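Local coordinates for sigma-54 interaction domain protein (Enterococcus faecalis, PDB 3GDW) that is of unknown function but carries a mannose/fructose-type PTS EIIA domain, here crystallised alone, within a larger protein that probably binds ATP and DNA, at residues E49-R52 / N53-T57; L69-M72 / G73-S77; E115-Y118 / Q119-L123. All coordinates share one frame; numbering follows the deposited sequence. Where two conformers were deposited one is given.

Contact 1 of 3, residues E49-R52 / N53-T57; sequences EQLR and NQVIT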
ATOM      1  N   GLU B  49      15.951  -6.728 -13.851  1.00 26.72           N
ATOM      2  CA  GLU B  49      16.825  -6.222 -14.900  1.00 28.13           C
ATOM      3  C   GLU B  49      16.430  -4.789 -15.317  1.00 28.17           C
ATOM      4  O   GLU B  49      17.305  -3.976 -15.617  1.00 28.70           O
ATOM      5  CB  GLU B  49      16.902  -7.191 -16.089  1.00 28.20           C
ATOM      6  CG  GLU B  49      17.594  -8.482 -15.732  1.00 32.25           C
ATOM      7  CD  GLU B  49      17.669  -9.493 -16.869  1.00 36.95           C
ATOM      8  OE1 GLU B  49      17.454  -9.126 -18.053  1.00 39.18           O
ATOM      9  OE2 GLU B  49      17.955 -10.673 -16.564  1.00 38.31           O
ATOM     10  N   GLN B  50      15.131  -4.482 -15.300  1.00 27.65           N
ATOM     11  CA  GLN B  50      14.657  -3.108 -15.547  1.00 28.57           C
ATOM     12  C   GLN B  50      15.234  -2.156 -14.504  1.00 28.00           C
ATOM     13  O   GLN B  50      15.723  -1.071 -14.822  1.00 27.52           O
ATOM     14  CB  GLN B  50      13.126  -3.036 -15.425  1.00 28.87           C
ATOM     15  CG  GLN B  50      12.382  -3.797 -16.487  1.00 33.04           C
ATOM     16  CD  GLN B  50      12.409  -3.058 -17.795  1.00 37.13           C
ATOM     17  OE1 GLN B  50      11.987  -1.896 -17.870  1.00 38.46           O
ATOM     18  NE2 GLN B  50      12.901  -3.718 -18.836  1.00 35.43           N
ATOM     19  N   LEU B  51      15.149  -2.563 -13.240  1.00 28.50           N
ATOM     20  CA  LEU B  51      15.618  -1.717 -12.152  1.00 28.25           C
ATOM     21  C   LEU B  51      17.143  -1.552 -12.201  1.00 28.76           C
ATOM     22  O   LEU B  51      17.679  -0.444 -12.100  1.00 28.37           O
ATOM     23  CB  LEU B  51      15.154  -2.295 -10.820  1.00 28.53           C
ATOM     24  CG  LEU B  51      15.833  -1.728  -9.595  1.00 26.17           C
ATOM     25  CD1 LEU B  51      15.345  -0.273  -9.337  1.00 28.61           C
ATOM     26  CD2 LEU B  51      15.503  -2.639  -8.439  1.00 26.63           C
ATOM     27  N   ARG B  52      17.836  -2.669 -12.358  1.00 29.24           N
ATOM     28  CA  ARG B  52      19.285  -2.678 -12.379  1.00 30.26           C
ATOM     29  C   ARG B  52      19.818  -1.785 -13.508  1.00 31.82           C
ATOM     30  O   ARG B  52      20.783  -1.028 -13.309  1.00 31.43           O
ATOM     31  CB  ARG B  52      19.773  -4.120 -12.562  1.00 30.14           C
ATOM     32  CG  ARG B  52      21.278  -4.327 -12.483  1.00 30.61           C
ATOM     33  CD  ARG B  52      21.980  -4.149 -13.823  1.00 34.13           C
ATOM     34  NE  ARG B  52      21.294  -4.799 -14.944  1.00 36.62           N
ATOM     35  CZ  ARG B  52      21.221  -6.115 -15.151  1.00 35.82           C
ATOM     36  NH1 ARG B  52      21.785  -6.971 -14.317  1.00 35.66           N
ATOM     37  NH2 ARG B  52      20.560  -6.571 -16.207  1.00 37.93           N
ATOM     38  N   ASN B  53      19.204  -1.888 -14.689  1.00 32.95           N
ATOM     39  CA  ASN B  53      19.614  -1.089 -15.831  1.00 35.05           C
ATOM     40  C   ASN B  53      19.497   0.419 -15.605  1.00 36.36           C
ATOM     41  O   ASN B  53      20.372   1.186 -16.025  1.00 36.95           O
ATOM     42  CB  ASN B  53      18.840  -1.506 -17.086  1.00 35.27           C
ATOM     43  CG  ASN B  53      19.184  -2.912 -17.541  1.00 35.39           C
ATOM     44  OD1 ASN B  53      20.211  -3.458 -17.184  1.00 34.78           O
ATOM     45  ND2 ASN B  53      18.307  -3.506 -18.330  1.00 40.11           N
ATOM     46  N   GLN B  54      18.428   0.858 -14.950  1.00 37.62           N
ATOM     47  CA  GLN B  54      18.312   2.282 -14.674  1.00 39.05           C
ATOM     48  C   GLN B  54      19.298   2.725 -13.591  1.00 39.30           C
ATOM     49  O   GLN B  54      19.944   3.772 -13.722  1.00 39.48           O
ATOM     50  CB  GLN B  54      16.897   2.679 -14.316  1.00 39.06           C
ATOM     51  CG  GLN B  54      16.719   4.194 -14.442  1.00 43.81           C
ATOM     52  CD  GLN B  54      15.349   4.661 -14.023  1.00 47.99           C
ATOM     53  OE1 GLN B  54      14.349   3.997 -14.308  1.00 50.23           O
ATOM     54  NE2 GLN B  54      15.289   5.814 -13.335  1.00 49.51           N
ATOM     55  N   VAL B  55      19.413   1.920 -12.531  1.00 39.24           N
ATOM     56  CA  VAL B  55      20.378   2.175 -11.476  1.00 39.17           C
ATOM     57  C   VAL B  55      21.786   2.340 -12.072  1.00 40.13           C
ATOM     58  O   VAL B  55      22.485   3.312 -11.755  1.00 39.83           O
ATOM     59  CB  VAL B  55      20.315   1.070 -10.382  1.00 38.87           C
ATOM     60  CG1 VAL B  55      21.552   1.092  -9.503  1.00 38.33           C
ATOM     61  CG2 VAL B  55      19.059   1.244  -9.528  1.00 36.88           C
ATOM     62  N   ILE B  56      22.178   1.419 -12.958  1.00 40.72           N
ATOM     63  CA  ILE B  56      23.524   1.423 -13.556  1.00 41.55           C
ATOM     64  C   ILE B  56      23.804   2.708 -14.345  1.00 42.44           C
ATOM     65  O   ILE B  56      24.884   3.300 -14.228  1.00 42.46           O
ATOM     66  CB  ILE B  56      23.786   0.145 -14.407  1.00 41.38           C
ATOM     67  CG1 ILE B  56      24.100  -1.035 -13.475  1.00 41.32           C
ATOM     68  CG2 ILE B  56      24.897   0.396 -15.447  1.00 42.10           C
ATOM     69  CD1 ILE B  56      24.589  -2.331 -14.149  1.00 43.53           C
ATOM     70  N   THR B  57      22.814   3.136 -15.123  1.00 43.14           N
ATOM     71  CA  THR B  57      22.857   4.395 -15.858  1.00 44.34           C
ATOM     72  C   THR B  57      23.125   5.579 -14.938  1.00 44.65           C
ATOM     73  O   THR B  57      24.010   6.383 -15.196  1.00 44.49           O
ATOM     74  CB  THR B  57      21.510   4.638 -16.582  1.00 44.33           C
ATOM     75  OG1 THR B  57      21.330   3.636 -17.591  1.00 45.23           O
ATOM     76  CG2 THR B  57      21.464   6.020 -17.218  1.00 45.05           C
TER
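Leu51 and Val55 meet one turn apart on the inner face of helix 44-57, CD1 of Leu51 lying 4.0 Å from CG2 of Val55. This is the tight half of the contact: both residues are buried, and Val55 N bonds to Leu51 O at 3.0 Å with a nearly straight N-H (173°). The outer side is more exposed and mixes polar with apolar groups. Arg52 starts with CG anti to the backbone N (chi1 -175°) and then bends at chi2 and chi3, which brings the edge of the guanidinium to the Asn53 amide. There Arg52 NE donates to Asn53 OD1 at 2.8 Å; the oxygen lies in the guanidinium plane, although NE itself stands above the plane of the amide C=O. A weak bond from Arg52 NH2 reaches the same oxygen, while NH1 turns to a salt bridge with Glu85. Ile56 lies side by side with Arg52, its CD1 at the arginine CD. Asn53 O is gripped twice by Thr57, through N and OG1, from opposite faces of its plane. Inward, Leu51 and Val55 rest on Phe8 of strand 6-12, on strand 66-70 and on Leu82 of helix 78-86, joining the helix to sheet and helix alike.

Contact 2 of 3, residues L69-M72 / G73-S77; sequences LTDM and GSLNS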
ATOM      1  N   LEU B  69      11.183   0.722  -2.374  1.00 25.97           N
ATOM      2  CA  LEU B  69       9.903   0.567  -1.705  1.00 24.78           C
ATOM      3  C   LEU B  69       9.093  -0.440  -2.509  1.00 24.55           C
ATOM      4  O   LEU B  69       8.777  -0.198  -3.672  1.00 24.86           O
ATOM      5  CB  LEU B  69       9.197   1.936  -1.695  1.00 23.83           C
ATOM      6  CG  LEU B  69       9.902   3.044  -0.907  1.00 23.25           C
ATOM      7  CD1 LEU B  69       9.078   4.330  -0.987  1.00 21.60           C
ATOM      8  CD2 LEU B  69      10.141   2.630   0.577  1.00 21.43           C
ATOM      9  N   THR B  70       8.779  -1.583  -1.910  1.00 24.25           N
ATOM     10  CA  THR B  70       8.048  -2.636  -2.603  1.00 23.04           C
ATOM     11  C   THR B  70       6.747  -3.004  -1.860  1.00 22.78           C
ATOM     12  O   THR B  70       6.481  -2.519  -0.756  1.00 22.57           O
ATOM     13  CB  THR B  70       8.929  -3.929  -2.751  1.00 24.42           C
ATOM     14  OG1 THR B  70       9.141  -4.531  -1.450  1.00 22.60           O
ATOM     15  CG2 THR B  70      10.280  -3.595  -3.412  1.00 23.27           C
ATOM     16  N   ASP B  71       5.951  -3.876  -2.464  1.00 22.14           N
ATOM     17  CA  ASP B  71       4.748  -4.355  -1.815  1.00 21.40           C
ATOM     18  C   ASP B  71       4.951  -5.731  -1.151  1.00 21.94           C
ATOM     19  O   ASP B  71       4.765  -5.857   0.064  1.00 23.05           O
ATOM     20  CB  ASP B  71       3.513  -4.313  -2.755  1.00 20.63           C
ATOM     21  CG  ASP B  71       3.754  -4.986  -4.128  1.00 20.33           C
ATOM     22  OD1 ASP B  71       4.870  -5.539  -4.409  1.00 21.34           O
ATOM     23  OD2 ASP B  71       2.794  -4.975  -4.931  1.00 19.19           O
HETATM   24  N   MSE B  72       5.296  -6.756  -1.926  1.00 21.93           N
HETATM   25  CA  MSE B  72       5.317  -8.130  -1.416  1.00 22.87           C
HETATM   26  C   MSE B  72       6.181  -9.022  -2.316  1.00 24.02           C
HETATM   27  O   MSE B  72       6.806  -8.535  -3.262  1.00 23.23           O
HETATM   28  CB  MSE B  72       3.887  -8.670  -1.353  1.00 22.98           C
HETATM   29  CG  MSE B  72       3.185  -8.581  -2.703  1.00 22.33           C
HETATM   30 SE   MSE B  72       1.450  -9.313  -2.747  0.75 28.25          SE
HETATM   31  CE  MSE B  72       1.864 -11.112  -2.073  1.00 30.33           C
ATOM     32  N   GLY B  73       6.218 -10.323  -2.013  1.00 24.85           N
ATOM     33  CA  GLY B  73       6.898 -11.319  -2.860  1.00 26.35           C
ATOM     34  C   GLY B  73       8.410 -11.137  -2.945  1.00 27.49           C
ATOM     35  O   GLY B  73       9.049 -10.683  -1.999  1.00 28.26           O
ATOM     36  N   SER B  74       8.978 -11.465  -4.102  1.00 28.59           N
ATOM     37  CA  SER B  74      10.445 -11.519  -4.298  1.00 29.92           C
ATOM     38  C   SER B  74      11.113 -10.140  -4.360  1.00 29.86           C
ATOM     39  O   SER B  74      12.336 -10.020  -4.261  1.00 29.22           O
ATOM     40  CB  SER B  74      10.770 -12.263  -5.594  1.00 29.26           C
ATOM     41  OG  SER B  74      10.574 -13.649  -5.466  1.00 33.45           O
ATOM     42  N   LEU B  75      10.296  -9.110  -4.520  1.00 30.03           N
ATOM     43  CA  LEU B  75      10.806  -7.791  -4.820  1.00 30.65           C
ATOM     44  C   LEU B  75      11.793  -7.253  -3.760  1.00 31.48           C
ATOM     45  O   LEU B  75      12.745  -6.564  -4.102  1.00 32.16           O
ATOM     46  CB  LEU B  75       9.656  -6.818  -5.131  1.00 29.41           C
ATOM     47  CG  LEU B  75       8.696  -7.120  -6.305  1.00 29.22           C
ATOM     48  CD1 LEU B  75       7.677  -6.016  -6.484  1.00 25.84           C
ATOM     49  CD2 LEU B  75       9.438  -7.310  -7.610  1.00 29.42           C
ATOM     50  N   ASN B  76      11.609  -7.578  -2.485  1.00 32.90           N
ATOM     51  CA  ASN B  76      12.550  -7.035  -1.503  1.00 33.97           C
ATOM     52  C   ASN B  76      13.968  -7.544  -1.667  1.00 33.94           C
ATOM     53  O   ASN B  76      14.924  -6.808  -1.384  1.00 35.36           O
ATOM     54  CB  ASN B  76      12.088  -7.183  -0.052  1.00 35.02           C
ATOM     55  CG  ASN B  76      12.089  -5.833   0.674  1.00 36.86           C
ATOM     56  OD1 ASN B  76      11.787  -4.799   0.057  1.00 39.72           O
ATOM     57  ND2 ASN B  76      12.408  -5.830   1.968  1.00 37.48           N
ATOM     58  N   SER B  77      14.108  -8.773  -2.160  1.00 32.64           N
ATOM     59  CA  SER B  77      15.425  -9.329  -2.442  1.00 31.60           C
ATOM     60  C   SER B  77      16.246  -8.485  -3.413  1.00 30.74           C
ATOM     61  O   SER B  77      17.458  -8.632  -3.477  1.00 29.49           O
ATOM     62  CB  SER B  77      15.299 -10.749  -2.973  1.00 31.84           C
ATOM     63  OG  SER B  77      14.686 -10.744  -4.237  1.00 32.51           O
TER
HETATM   64  O   HOH W   1       8.537  -7.202  -1.219  1.00 36.95           O
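Thr70 and Leu75 close the turn that leads out of strand 66-70, and the threonine can be traced atom by atom. Thr70 CB lies 3.8 Å from CB of Leu75. From there the methyl runs beside the backbone N, and CG2 of Thr70 packs against Leu75 CB at 3.7 Å, in 74-77, whose backbone angles are helical though the regular bonds are missing. The other branch, OG1, sits between N and the carbonyl carbon (chi1 68°), which points it at the polar middle of the turn. Thr70 OG1 hydrogen-bonds a water at 2.7 Å, and this water also accepts a weak bond from Asn76 N, bridging the two limbs. In the parallel sheet of this EIIA domain the turn stands at the C-terminal end of a central strand, where Asp71 OD2 takes the N-H of His12 from the end of neighbouring strand 6-12. Asp71 OD1 accepts from Met72 N at 2.8 Å, the N-H coming in well out of the plane of the carboxylate, and has Leu75 CD1 beside it at 3.5 Å. Gly73 makes the bend with a positive phi of 65°. The selenomethionine side chain of Met72 packs on Leu102 of the second subunit, whose Thr98 OG1 also hydrogen-bonds Asp71 OD2.

Contact 3 of 3, residues E115-Y118 / Q119-L123; sequences EDIY and QNIQL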
ATOM      1  N   GLU B 115      19.615   6.395   6.011  1.00 19.82           N
ATOM      2  CA  GLU B 115      19.413   5.920   7.376  1.00 20.65           C
ATOM      3  C   GLU B 115      18.314   6.678   8.120  1.00 19.73           C
ATOM      4  O   GLU B 115      17.516   6.066   8.813  1.00 19.89           O
ATOM      5  CB  GLU B 115      20.741   5.962   8.168  1.00 21.54           C
ATOM      6  CG  GLU B 115      21.749   4.886   7.737  1.00 26.00           C
ATOM      7  CD  GLU B 115      22.498   5.197   6.425  1.00 30.90           C
ATOM      8  OE1 GLU B 115      22.874   4.229   5.725  1.00 34.63           O
ATOM      9  OE2 GLU B 115      22.715   6.383   6.077  1.00 30.73           O
ATOM     10  N   ASP B 116      18.288   8.001   7.954  0.50 19.27           N
ATOM     11  CA  ASP B 116      17.292   8.878   8.578  0.50 18.71           C
ATOM     12  C   ASP B 116      15.896   8.604   8.010  0.50 18.65           C
ATOM     13  O   ASP B 116      14.908   8.565   8.751  0.50 18.47           O
ATOM     14  CB  ASP B 116      17.713  10.345   8.376  0.50 18.62           C
ATOM     15  CG  ASP B 116      16.857  11.330   9.157  0.50 17.98           C
ATOM     16  OD1 ASP B 116      15.898  10.911   9.831  0.50 18.09           O
ATOM     17  OD2 ASP B 116      17.145  12.544   9.088  0.50 17.55           O
ATOM     18  N   ILE B 117      15.829   8.387   6.695  1.00 18.80           N
ATOM     19  CA  ILE B 117      14.600   8.054   6.012  1.00 18.00           C
ATOM     20  C   ILE B 117      14.096   6.684   6.459  1.00 18.38           C
ATOM     21  O   ILE B 117      12.914   6.521   6.774  1.00 17.98           O
ATOM     22  CB  ILE B 117      14.743   8.074   4.460  1.00 17.59           C
ATOM     23  CG1 ILE B 117      15.068   9.493   3.955  1.00 16.48           C
ATOM     24  CG2 ILE B 117      13.429   7.549   3.832  1.00 15.23           C
ATOM     25  CD1 ILE B 117      15.564   9.550   2.467  1.00 13.83           C
ATOM     26  N   TYR B 118      15.007   5.711   6.500  1.00 19.34           N
ATOM     27  CA  TYR B 118      14.672   4.339   6.895  1.00 20.09           C
ATOM     28  C   TYR B 118      14.115   4.289   8.325  1.00 20.02           C
ATOM     29  O   TYR B 118      13.147   3.562   8.593  1.00 19.95           O
ATOM     30  CB  TYR B 118      15.912   3.437   6.772  1.00 20.69           C
ATOM     31  CG  TYR B 118      15.625   1.939   6.950  1.00 22.27           C
ATOM     32  CD1 TYR B 118      15.220   1.165   5.875  1.00 23.82           C
ATOM     33  CD2 TYR B 118      15.801   1.306   8.191  1.00 22.90           C
ATOM     34  CE1 TYR B 118      14.960  -0.198   6.011  1.00 25.00           C
ATOM     35  CE2 TYR B 118      15.540  -0.063   8.341  1.00 23.85           C
ATOM     36  CZ  TYR B 118      15.134  -0.803   7.247  1.00 24.16           C
ATOM     37  OH  TYR B 118      14.881  -2.147   7.346  1.00 24.57           O
ATOM     38  N   GLN B 119      14.735   5.049   9.223  1.00 19.81           N
ATOM     39  CA  GLN B 119      14.296   5.122  10.626  1.00 20.09           C
ATOM     40  C   GLN B 119      12.929   5.744  10.729  1.00 19.71           C
ATOM     41  O   GLN B 119      12.081   5.211  11.426  1.00 20.59           O
ATOM     42  CB  GLN B 119      15.270   5.911  11.529  1.00 20.02           C
ATOM     43  CG  GLN B 119      14.722   6.041  12.994  1.00 22.43           C
ATOM     44  CD  GLN B 119      15.517   6.999  13.880  1.00 26.70           C
ATOM     45  OE1 GLN B 119      16.534   6.620  14.456  1.00 29.26           O
ATOM     46  NE2 GLN B 119      15.034   8.232  14.018  1.00 27.30           N
ATOM     47  N   ASN B 120      12.705   6.867  10.046  1.00 19.98           N
ATOM     48  CA  ASN B 120      11.382   7.522  10.094  1.00 19.86           C
ATOM     49  C   ASN B 120      10.260   6.667   9.502  1.00 19.41           C
ATOM     50  O   ASN B 120       9.114   6.687   9.980  1.00 18.71           O
ATOM     51  CB  ASN B 120      11.410   8.930   9.482  1.00 20.28           C
ATOM     52  CG  ASN B 120      12.017   9.971  10.435  1.00 23.66           C
ATOM     53  OD1 ASN B 120      11.297  10.635  11.180  1.00 27.96           O
ATOM     54  ND2 ASN B 120      13.342  10.099  10.428  1.00 25.58           N
ATOM     55  N   ILE B 121      10.595   5.896   8.472  1.00 18.72           N
ATOM     56  CA  ILE B 121       9.627   4.994   7.909  1.00 17.91           C
ATOM     57  C   ILE B 121       9.325   3.845   8.876  1.00 17.90           C
ATOM     58  O   ILE B 121       8.168   3.430   9.017  1.00 17.08           O
ATOM     59  CB  ILE B 121      10.055   4.460   6.525  1.00 17.96           C
ATOM     60  CG1 ILE B 121       9.922   5.570   5.456  1.00 18.23           C
ATOM     61  CG2 ILE B 121       9.169   3.275   6.141  1.00 17.68           C
ATOM     62  CD1 ILE B 121      10.489   5.202   4.064  1.00 16.02           C
ATOM     63  N   GLN B 122      10.360   3.318   9.527  1.00 18.20           N
ATOM     64  CA  GLN B 122      10.131   2.299  10.534  1.00 18.84           C
ATOM     65  C   GLN B 122       9.207   2.822  11.627  1.00 18.52           C
ATOM     66  O   GLN B 122       8.321   2.124  12.051  1.00 19.60           O
ATOM     67  CB  GLN B 122      11.443   1.789  11.130  1.00 18.47           C
ATOM     68  CG  GLN B 122      11.189   0.743  12.192  1.00 19.97           C
ATOM     69  CD  GLN B 122      12.477   0.185  12.795  1.00 21.55           C
ATOM     70  OE1 GLN B 122      13.576   0.498  12.349  1.00 21.24           O
ATOM     71  NE2 GLN B 122      12.332  -0.663  13.776  1.00 23.22           N
ATOM     72  N   LEU B 123       9.401   4.058  12.079  1.00 19.42           N
ATOM     73  CA  LEU B 123       8.502   4.634  13.085  1.00 19.30           C
ATOM     74  C   LEU B 123       7.050   4.753  12.601  1.00 19.88           C
ATOM     75  O   LEU B 123       6.109   4.575  13.396  1.00 20.29           O
ATOM     76  CB  LEU B 123       9.025   5.991  13.565  1.00 18.89           C
ATOM     77  CG  LEU B 123      10.237   5.945  14.500  1.00 20.14           C
ATOM     78  CD1 LEU B 123      10.987   7.288  14.525  1.00 19.21           C
ATOM     79  CD2 LEU B 123       9.832   5.507  15.936  1.00 19.98           C
TER
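Asn120 turns its amide back onto Asp116, one turn earlier in helix 114-135, and takes hold of a backbone oxygen there. One N-H of Asn120 ND2 goes to Asp116 O at 2.8 Å, almost perfectly straight at 178° and in the plane of the amide. With CG placed beside its own backbone N (chi1 -78°), Asn120 can fold back toward the preceding turn in this way. Asp116 O therefore carries two bonds, from Asn120 ND2 and from Asn120 N at 3.1 Å, arriving from opposite faces of its plane. The carboxylate of Asp116 crosses the amide obliquely, but it was modelled in two conformers and its place is less sure; in the conformer described here Asp116 OD2 pairs with Arg112.

Round the helix, Ile117 and Ile121 lie side by side and point the same way, with Ile121 CD1 set 3.8 Å from Ile117 CG2. Tyr118 takes a third direction: CG is anti to the backbone N (chi1 -171°), CB and the near edge of the side chain pass by Gln119 N, and the ring finds partners in the second subunit. There Tyr118 OH bonds to Gln132 and the ring meets Phe133 edge-to-face, while Lys91 of its own chain adds a cation-pi contact. Helix 114-135 is amphipathic here: Ile117 and Ile121 line its apolar side against Leu67 of the sheet and helix 98-109, while Tyr118 reaches across the dimer of this alpha/beta EIIA domain.

In the fold
The three contacts follow one another along the chain without overlap, all in the EIIA domain with its four-stranded parallel sheet of order 2-1-3-4. Contact 1, on helix 44-57, and contact 3, on helix 114-135, lie on opposite sides of the chain's centre, their centres about 25 Å apart. Contact 2 takes in the end of strand 66-70 and the loop after it, its centre about 16 Å from that of contact 1 and about 18 Å from that of contact 3. Residues of both helices pack on this strand, so one inner strand of the sheet stands between them. Contacts 2 and 3 both reach the second subunit, whereas no residue of contact 1 touches it.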